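PDB 2I9C: DUF2019 domain-containing protein from Rhodopseudomonas palustris, which is of unknown function but folds as a compact all-helical domain, consistent with its family's place in the TPR clan of helical repeat proteins. Local coordinates for residues R90-L93 and E94-V97; A108-C111 and L112-D116; V73-Q76 and A77-T81; S99-F102 and P103-G106. All coordinates share one frame; numbering follows the deposited sequence.

Contact 1 of 4, residues R90-L93 and E94-V97. With ACT (acetate ion), chain B.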
# COMPACT_ATOMS: atom_id res chain seq x y z
N ARG A 90 6.00 1.98 9.90
CA ARG A 90 5.28 2.05 11.18
C ARG A 90 4.93 3.53 11.52
O ARG A 90 3.82 3.84 11.93
CB ARG A 90 6.09 1.38 12.33
CG ARG A 90 5.39 1.54 13.67
CD ARG A 90 6.03 0.83 14.88
NE ARG A 90 4.96 0.75 15.89
CZ ARG A 90 4.25 -0.34 16.19
NH1 ARG A 90 4.52 -1.51 15.61
NH2 ARG A 90 3.28 -0.26 17.11
N GLU A 91 5.91 4.42 11.34
CA GLU A 91 5.71 5.87 11.54
C GLU A 91 4.56 6.44 10.69
O GLU A 91 3.75 7.24 11.17
CB GLU A 91 7.02 6.60 11.25
CG GLU A 91 6.97 8.14 11.44
CD GLU A 91 8.27 8.88 11.00
OE1 GLU A 91 8.80 8.61 9.88
OE2 GLU A 91 8.75 9.75 11.79
N GLN A 92 4.51 6.05 9.42
CA GLN A 92 3.41 6.47 8.55
C GLN A 92 2.07 5.88 9.02
O GLN A 92 1.10 6.59 9.11
CB GLN A 92 3.68 6.14 7.08
CG GLN A 92 2.53 6.51 6.11
CD GLN A 92 2.13 7.97 6.12
OE1 GLN A 92 2.96 8.87 6.39
NE2 GLN A 92 0.86 8.22 5.84
N LEU A 93 2.05 4.62 9.41
CA LEU A 93 0.80 4.06 9.88
C LEU A 93 0.32 4.80 11.11
O LEU A 93 -0.87 4.99 11.27
CB LEU A 93 0.93 2.56 10.16
CG LEU A 93 1.16 1.61 8.98
CD1 LEU A 93 1.40 0.19 9.51
CD2 LEU A 93 -0.08 1.64 8.04
N GLU A 94 1.26 5.18 11.99
CA GLU A 94 0.96 5.90 13.21
C GLU A 94 0.36 7.26 12.89
O GLU A 94 -0.59 7.65 13.53
CB GLU A 94 2.18 6.01 14.13
CG GLU A 94 2.51 4.64 14.80
CD GLU A 94 3.81 4.59 15.60
OE1 GLU A 94 4.73 5.43 15.39
OE2 GLU A 94 3.91 3.66 16.43
N ALA A 95 0.94 7.98 11.92
CA ALA A 95 0.38 9.27 11.39
C ALA A 95 -1.04 9.13 10.81
O ALA A 95 -1.88 10.00 11.02
CB ALA A 95 1.31 9.87 10.34
N ILE A 96 -1.28 8.06 10.04
CA ILE A 96 -2.63 7.75 9.57
C ILE A 96 -3.62 7.53 10.74
O ILE A 96 -4.68 8.17 10.78
CB ILE A 96 -2.64 6.57 8.53
CG1 ILE A 96 -1.73 6.94 7.34
CG2 ILE A 96 -4.12 6.22 8.07
CD1 ILE A 96 -1.56 5.74 6.33
N VAL A 97 -3.29 6.65 11.69
CA VAL A 97 -4.08 6.60 12.95
C VAL A 97 -4.30 8.00 13.57
O VAL A 97 -5.44 8.33 13.90
CB VAL A 97 -3.44 5.66 14.00
CG1 VAL A 97 -4.19 5.71 15.30
CG2 VAL A 97 -3.42 4.24 13.48
C ACT B . -0.99 11.39 7.27
O ACT B . -0.49 10.60 6.39
OXT ACT B . -0.60 12.64 7.58
CH3 ACT B . -2.03 10.69 7.97
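Gln-92 NE2, which touches Ile-96 one helical turn on, donates at 2.8 Å to oxygen O of a bound acetate ion. That acetate oxygen is gripped twice, since Arg-74 of helix 71-79 also donates to it; the ion itself is probably a guest from the crystallisation liquor. A bend at chi2 (58°) turns the end of the glutamine forward along the helix, toward Ile-96, and brings NE2 to 3.3 Å from Ile-96 CG1, with the isoleucine methyl CD1 close behind. Both Gln-92 and Leu-93 belong to the face of helix 86-99 that packs on helix 71-79, Leu-93 reaching Leu-75 and Ala-78 there. The helix is the first arm of an alpha-helical hairpin whose second arm, helix 104-117, returns across it at a slant, a build in keeping with the TPR clan.

Toward that second arm the chemistry turns ionic. Arg-90 and Glu-94 form an i to i+4 salt bridge, NE to OE2 at 3.1 Å. The bond is not in the carboxylate plane: NE approaches OE2 from above, 53° out of it, and the guanidinium and carboxylate planes stand 83° apart. The outer nitrogen NH2 of Arg-90 has its own salt bridge to Asp-116 on helix 104-117, so two acidic groups share the guanidinium and probably fix its rotation. On its way to the arginine, Glu-94 passes with CG 3.3 Å from Arg-90 O, the same carbonyl oxygen that accepts Glu-94 N at 2.9 Å.

Contact 2 of 4, residues A108-C111 and L112-D116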
# COMPACT_ATOMS: atom_id res chain seq x y z
N ALA A 108 -5.26 1.10 9.56
CA ALA A 108 -3.89 1.30 10.06
C ALA A 108 -3.74 0.91 11.52
O ALA A 108 -2.74 0.32 11.89
CB ALA A 108 -3.43 2.71 9.81
N GLY A 109 -4.78 1.22 12.32
CA GLY A 109 -4.86 0.86 13.73
C GLY A 109 -4.81 -0.65 13.91
O GLY A 109 -4.01 -1.15 14.74
N MSE A 110 -5.62 -1.38 13.14
CA MSE A 110 -5.62 -2.85 13.16
C MSE A 110 -4.26 -3.45 12.73
O MSE A 110 -3.76 -4.41 13.37
CB MSE A 110 -6.78 -3.41 12.33
CG MSE A 110 -6.95 -4.95 12.35
SE MSE A 110 -8.03 -5.76 13.85
CE MSE A 110 -6.62 -5.99 15.16
N CYS A 111 -3.64 -2.87 11.69
CA CYS A 111 -2.30 -3.27 11.26
C CYS A 111 -1.29 -3.16 12.40
O CYS A 111 -0.51 -4.08 12.63
CB CYS A 111 -1.81 -2.42 10.09
SG CYS A 111 -0.39 -3.14 9.33
N LEU A 112 -1.31 -2.03 13.09
CA LEU A 112 -0.42 -1.79 14.19
C LEU A 112 -0.71 -2.74 15.39
O LEU A 112 0.22 -3.25 16.03
CB LEU A 112 -0.48 -0.31 14.59
CG LEU A 112 0.15 0.69 13.63
CD1 LEU A 112 -0.17 2.11 14.14
CD2 LEU A 112 1.66 0.46 13.43
N ASP A 113 -1.98 -3.01 15.66
CA ASP A 113 -2.35 -4.03 16.70
C ASP A 113 -1.76 -5.40 16.37
O ASP A 113 -1.13 -6.03 17.21
CB ASP A 113 -3.89 -4.12 16.85
CG ASP A 113 -4.49 -2.84 17.46
OD1 ASP A 113 -3.72 -2.05 18.06
OD2 ASP A 113 -5.72 -2.60 17.32
N LEU A 114 -1.90 -5.83 15.11
CA LEU A 114 -1.36 -7.11 14.67
C LEU A 114 0.17 -7.11 14.79
O LEU A 114 0.75 -8.09 15.21
CB LEU A 114 -1.80 -7.39 13.22
CG LEU A 114 -3.29 -7.68 12.99
CD1 LEU A 114 -3.68 -7.52 11.52
CD2 LEU A 114 -3.52 -9.09 13.48
N LEU A 115 0.79 -6.00 14.40
CA LEU A 115 2.25 -5.85 14.52
C LEU A 115 2.74 -5.95 15.96
O LEU A 115 3.78 -6.52 16.23
CB LEU A 115 2.68 -4.49 13.94
CG LEU A 115 2.76 -4.45 12.43
CD1 LEU A 115 3.00 -3.04 11.93
CD2 LEU A 115 3.86 -5.42 11.95
N ASP A 116 1.98 -5.36 16.87
CA ASP A 116 2.31 -5.37 18.30
C ASP A 116 2.10 -6.74 18.95
O ASP A 116 2.76 -7.06 19.93
CB ASP A 116 1.53 -4.27 19.05
CG ASP A 116 1.97 -2.86 18.65
OD1 ASP A 116 3.12 -2.71 18.19
OD2 ASP A 116 1.18 -1.90 18.80
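Asp-113 folds back over Gly-109, its backbone N donating to Gly-109 O at 2.9 Å and its carboxylate carbon CG 3.2 Å from that same oxygen. This is the i to i+4 pattern of an alpha helix, here helix 104-117, the second arm of the hairpin it makes with helix 86-99. What brings CG so near is the first torsion (chi1 -68°), which sets the carboxylate beside its own backbone N; its oxygens and Gly-109 O are all acceptors, so only the backbone N-H bonds there. Leucines repeat the gesture around the helix: Leu-112 CG sits 3.4 Å from Ala-108 O, and Leu-115 CG 3.3 Å from Cys-111 O, each branch point shielding a carbonyl that already accepts a backbone N-H.

One shell further out, these side chains part company. Leu-112 packs on Arg-90 and Glu-94 of the neighbouring arm, whereas Leu-115 meets Leu-82 and Pro-122 from loops. On the outer flank, the selenomethionine side chain of Met-110 crosses that of Asp-113 at about a right angle, CE near Asp-113 CB, but it adopts two conformations and the touch is doubtful. The helical bonding carries on into the last turn, where Asp-116 N reaches Leu-112 O at 2.9 Å.

Contact 3 of 4, residues V73-Q76 and A77-T81. With ACT (acetate ion), chain B.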
# COMPACT_ATOMS: atom_id res chain seq x y z
N VAL A 73 -3.65 5.68 -0.84
CA VAL A 73 -2.31 5.49 -1.39
C VAL A 73 -1.32 5.40 -0.22
O VAL A 73 -0.51 4.49 -0.17
CB VAL A 73 -1.93 6.63 -2.40
CG1 VAL A 73 -0.52 6.44 -2.96
CG2 VAL A 73 -2.91 6.59 -3.60
N ARG A 74 -1.39 6.36 0.70
CA ARG A 74 -0.47 6.40 1.82
C ARG A 74 -0.56 5.12 2.66
O ARG A 74 0.48 4.59 3.07
CB ARG A 74 -0.76 7.62 2.70
CG ARG A 74 -0.45 8.96 2.00
CD ARG A 74 -0.50 10.13 3.01
NE ARG A 74 -0.18 11.40 2.34
CZ ARG A 74 0.16 12.53 2.94
NH1 ARG A 74 0.26 12.59 4.26
NH2 ARG A 74 0.43 13.62 2.22
N LEU A 75 -1.80 4.69 2.96
CA LEU A 75 -2.06 3.48 3.75
C LEU A 75 -1.46 2.24 3.11
O LEU A 75 -0.73 1.46 3.73
CB LEU A 75 -3.58 3.24 3.95
CG LEU A 75 -3.97 1.89 4.59
CD1 LEU A 75 -3.55 1.82 6.03
CD2 LEU A 75 -5.50 1.77 4.50
N GLN A 76 -1.76 2.04 1.84
CA GLN A 76 -1.32 0.86 1.14
C GLN A 76 0.20 0.85 0.98
O GLN A 76 0.81 -0.19 1.08
CB GLN A 76 -2.03 0.70 -0.20
CG GLN A 76 -3.51 0.27 -0.04
CD GLN A 76 -3.66 -0.90 0.92
OE1 GLN A 76 -3.07 -1.94 0.72
NE2 GLN A 76 -4.45 -0.71 1.97
N ALA A 77 0.77 2.01 0.72
CA ALA A 77 2.23 2.14 0.58
C ALA A 77 2.94 1.81 1.91
O ALA A 77 3.96 1.10 1.91
CB ALA A 77 2.64 3.58 0.08
N ALA A 78 2.38 2.25 3.03
CA ALA A 78 2.94 1.95 4.33
C ALA A 78 2.76 0.49 4.67
O ALA A 78 3.69 -0.18 5.14
CB ALA A 78 2.32 2.86 5.41
N LYS A 79 1.57 -0.06 4.40
CA LYS A 79 1.38 -1.51 4.63
C LYS A 79 2.35 -2.38 3.84
O LYS A 79 2.87 -3.35 4.36
CB LYS A 79 -0.07 -1.95 4.36
CG LYS A 79 -1.02 -1.51 5.45
CD LYS A 79 -2.47 -1.64 5.07
CE LYS A 79 -2.98 -3.06 5.08
NZ LYS A 79 -4.39 -3.04 4.49
N LEU A 80 2.61 -2.01 2.61
CA LEU A 80 3.45 -2.84 1.71
C LEU A 80 4.94 -2.54 1.83
O LEU A 80 5.77 -3.18 1.15
CB LEU A 80 2.99 -2.66 0.24
CG LEU A 80 1.69 -3.43 -0.07
CD1 LEU A 80 1.07 -3.05 -1.42
CD2 LEU A 80 1.97 -4.91 -0.06
N THR A 81 5.31 -1.58 2.67
CA THR A 81 6.73 -1.35 2.94
C THR A 81 7.15 -1.75 4.35
O THR A 81 8.31 -1.50 4.74
CB THR A 81 7.18 0.09 2.63
OG1 THR A 81 6.35 1.04 3.31
CG2 THR A 81 7.08 0.37 1.16
C ACT B . -0.99 11.39 7.27
O ACT B . -0.49 10.60 6.39
OXT ACT B . -0.60 12.64 7.58
CH3 ACT B . -2.03 10.69 7.97
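Lys-79 begins its course over Leu-75, one turn earlier in helix 71-79, with CB 3.5 Å from Leu-75 O, the carbonyl oxygen to which the lysine's own backbone N donates. This helix lies near the centre of the chain, an inner layer of the all-helical fold between helices 11-30 and 34-53 on one flank and helix 86-99 on another. The next lysine atom, CG, stays above the same oxygen at 3.4 Å. Then CD moves on to hydrocarbon and meets the leucine methyl CD1 at 3.7 Å, the two chains crossing at a slant. Beyond CD a bend at chi3 (75°) turns the ammonium NZ off the apolar path, and its charge is met by a salt bridge to Asp-107. The amide of Gln-76 lies side by side with the lysine end, but this side chain adopts two conformations; its nearness to NZ is doubtful, and NE2 and NZ, both donors, do not bond.

Arg-74 leaves the helix with an extended chain and gives NH1 to oxygen O of the bound acetate at 3.0 Å, that oxygen lying at the guanidinium edge, in its plane. The other side of the group is held by the loop before the helix: NE donates to Tyr-68 O and NH2, weakly, to Glu-67 O. Between them the three partners should keep the guanidinium from turning. The methyls of Ala-77 and Ala-78 touch Leu-65 and Leu-93 respectively. Four residues after Ala-77, the hydroxyl OG1 of Thr-81 donates to Ala-77 O at 2.8 Å.

Contact 4 of 4, residues S99-F102 and P103-G106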
# COMPACT_ATOMS: atom_id res chain seq x y z
N SER A 99 -4.39 10.84 12.35
CA SER A 99 -5.21 11.75 11.50
C SER A 99 -6.72 11.53 11.71
O SER A 99 -7.50 12.40 11.34
CB SER A 99 -4.86 11.61 10.00
OG SER A 99 -5.37 10.40 9.47
N LYS A 100 -7.11 10.35 12.23
CA LYS A 100 -8.51 10.02 12.50
C LYS A 100 -9.33 10.05 11.21
O LYS A 100 -10.53 10.32 11.23
CB LYS A 100 -9.10 10.95 13.59
CG LYS A 100 -8.31 10.95 14.90
CD LYS A 100 -8.79 11.99 15.92
CE LYS A 100 -8.45 13.47 15.52
NZ LYS A 100 -8.90 14.59 16.53
N TRP A 101 -8.66 9.79 10.08
CA TRP A 101 -9.28 9.78 8.78
C TRP A 101 -9.81 8.39 8.49
O TRP A 101 -9.05 7.50 8.17
CB TRP A 101 -8.23 10.13 7.74
CG TRP A 101 -8.64 10.22 6.30
CD1 TRP A 101 -9.13 9.24 5.47
CD2 TRP A 101 -8.49 11.39 5.50
NE1 TRP A 101 -9.31 9.75 4.20
CE2 TRP A 101 -8.89 11.05 4.19
CE3 TRP A 101 -8.00 12.68 5.77
CZ2 TRP A 101 -8.89 11.98 3.15
CZ3 TRP A 101 -7.97 13.62 4.71
CH2 TRP A 101 -8.39 13.24 3.42
N PHE A 102 -11.12 8.24 8.54
CA PHE A 102 -11.71 6.91 8.43
C PHE A 102 -12.22 6.64 6.99
O PHE A 102 -12.68 7.56 6.30
CB PHE A 102 -12.74 6.69 9.54
CG PHE A 102 -12.09 6.51 10.93
CD1 PHE A 102 -12.26 7.47 11.91
CD2 PHE A 102 -11.26 5.40 11.19
CE1 PHE A 102 -11.66 7.32 13.15
CE2 PHE A 102 -10.65 5.26 12.44
CZ PHE A 102 -10.84 6.23 13.42
N PRO A 103 -12.16 5.38 6.55
CA PRO A 103 -11.81 4.17 7.32
C PRO A 103 -10.30 3.79 7.33
O PRO A 103 -9.93 2.83 8.02
CB PRO A 103 -12.62 3.09 6.57
CG PRO A 103 -12.44 3.49 5.14
CD PRO A 103 -12.53 5.04 5.16
N GLN A 104 -9.46 4.51 6.58
CA GLN A 104 -8.02 4.19 6.52
C GLN A 104 -7.38 4.14 7.92
O GLN A 104 -6.53 3.26 8.17
CB GLN A 104 -7.23 5.20 5.66
CG GLN A 104 -7.45 4.96 4.12
CD GLN A 104 -8.83 5.42 3.64
OE1 GLN A 104 -9.50 6.25 4.28
NE2 GLN A 104 -9.26 4.89 2.50
N ALA A 105 -7.76 5.08 8.80
CA ALA A 105 -7.20 5.11 10.17
C ALA A 105 -7.52 3.84 10.98
O ALA A 105 -6.75 3.45 11.85
CB ALA A 105 -7.69 6.33 10.90
N GLY A 106 -8.65 3.18 10.68
CA GLY A 106 -9.05 1.97 11.44
C GLY A 106 -8.26 0.79 10.90
O GLY A 106 -7.82 -0.07 11.66
O HOH W 1 -10.25 8.38 1.75
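Phe-102 and Ala-105 meet where the loop between helices 86-99 and 104-117 passes into the second helix, the turn of an alpha-helical hairpin. The ring atom CE2 lies 3.5 Å from the alanine methyl CB, which comes to the ring obliquely. With CG placed beside its own backbone N (chi1 -72°), the phenylalanine ring swings under the first turn of the helix, where CE2 also comes within 3.4 Å of Gly-106 N. That nitrogen is close to the ring plane, at its edge, and its hydrogen bond goes elsewhere, to Pro-103 O at 3.0 Å.

The alanine is held by its backbone as well. Its N donates to Trp-101 O at 2.8 Å, so a residue of the loop supplies an acceptor for the beginning of helix 104-117, while its methyl CB rests on the same oxygen. A cis peptide bond joins Phe-102 to Pro-103 and reverses the chain within the span this bond encloses. The turn follows directly on Lys-100, which leaves helix 86-99 with a positive phi of 60°.

Trp-101 lies side by side with Gln-104, and the indole and amide planes are 73° apart. The amide oxygen OE1 comes to the edge of the indole, 3.2 Å from CD1, while NE2 is hydrogen-bonded to Gln-72 OE1, which should help hold the amide's orientation. Met-71 touches both side chains from helix 71-79. In the plane of the indole, a water accepts from Trp-101 NE1 at 3.0 Å and donates weakly to Gln-104 OE1 at 3.4 Å.

How the contacts relate
Contact 3 lies deepest, its centre about 3 Å from the centre of the chain, whereas the centres of contacts 1, 2 and 4 sit 13 to 15 Å out. Contacts 2 and 4 share helix 104-117, and contact 1 occupies its hairpin partner, helix 86-99. The two arms meet through a salt bridge and through packing, such as Glu-94 CG on Leu-112 CD1. Contact 3 is the inner neighbour: Leu-75 touches Ile-96 of contact 1, Ala-108 of contact 2 and Gln-104 of contact 4, and contacts 1 and 3 share the acetate. Charge pairs occur in contact 1 and at the lysine of contact 3, while contact 4, the exposed turn, relies on aromatic rings and a water.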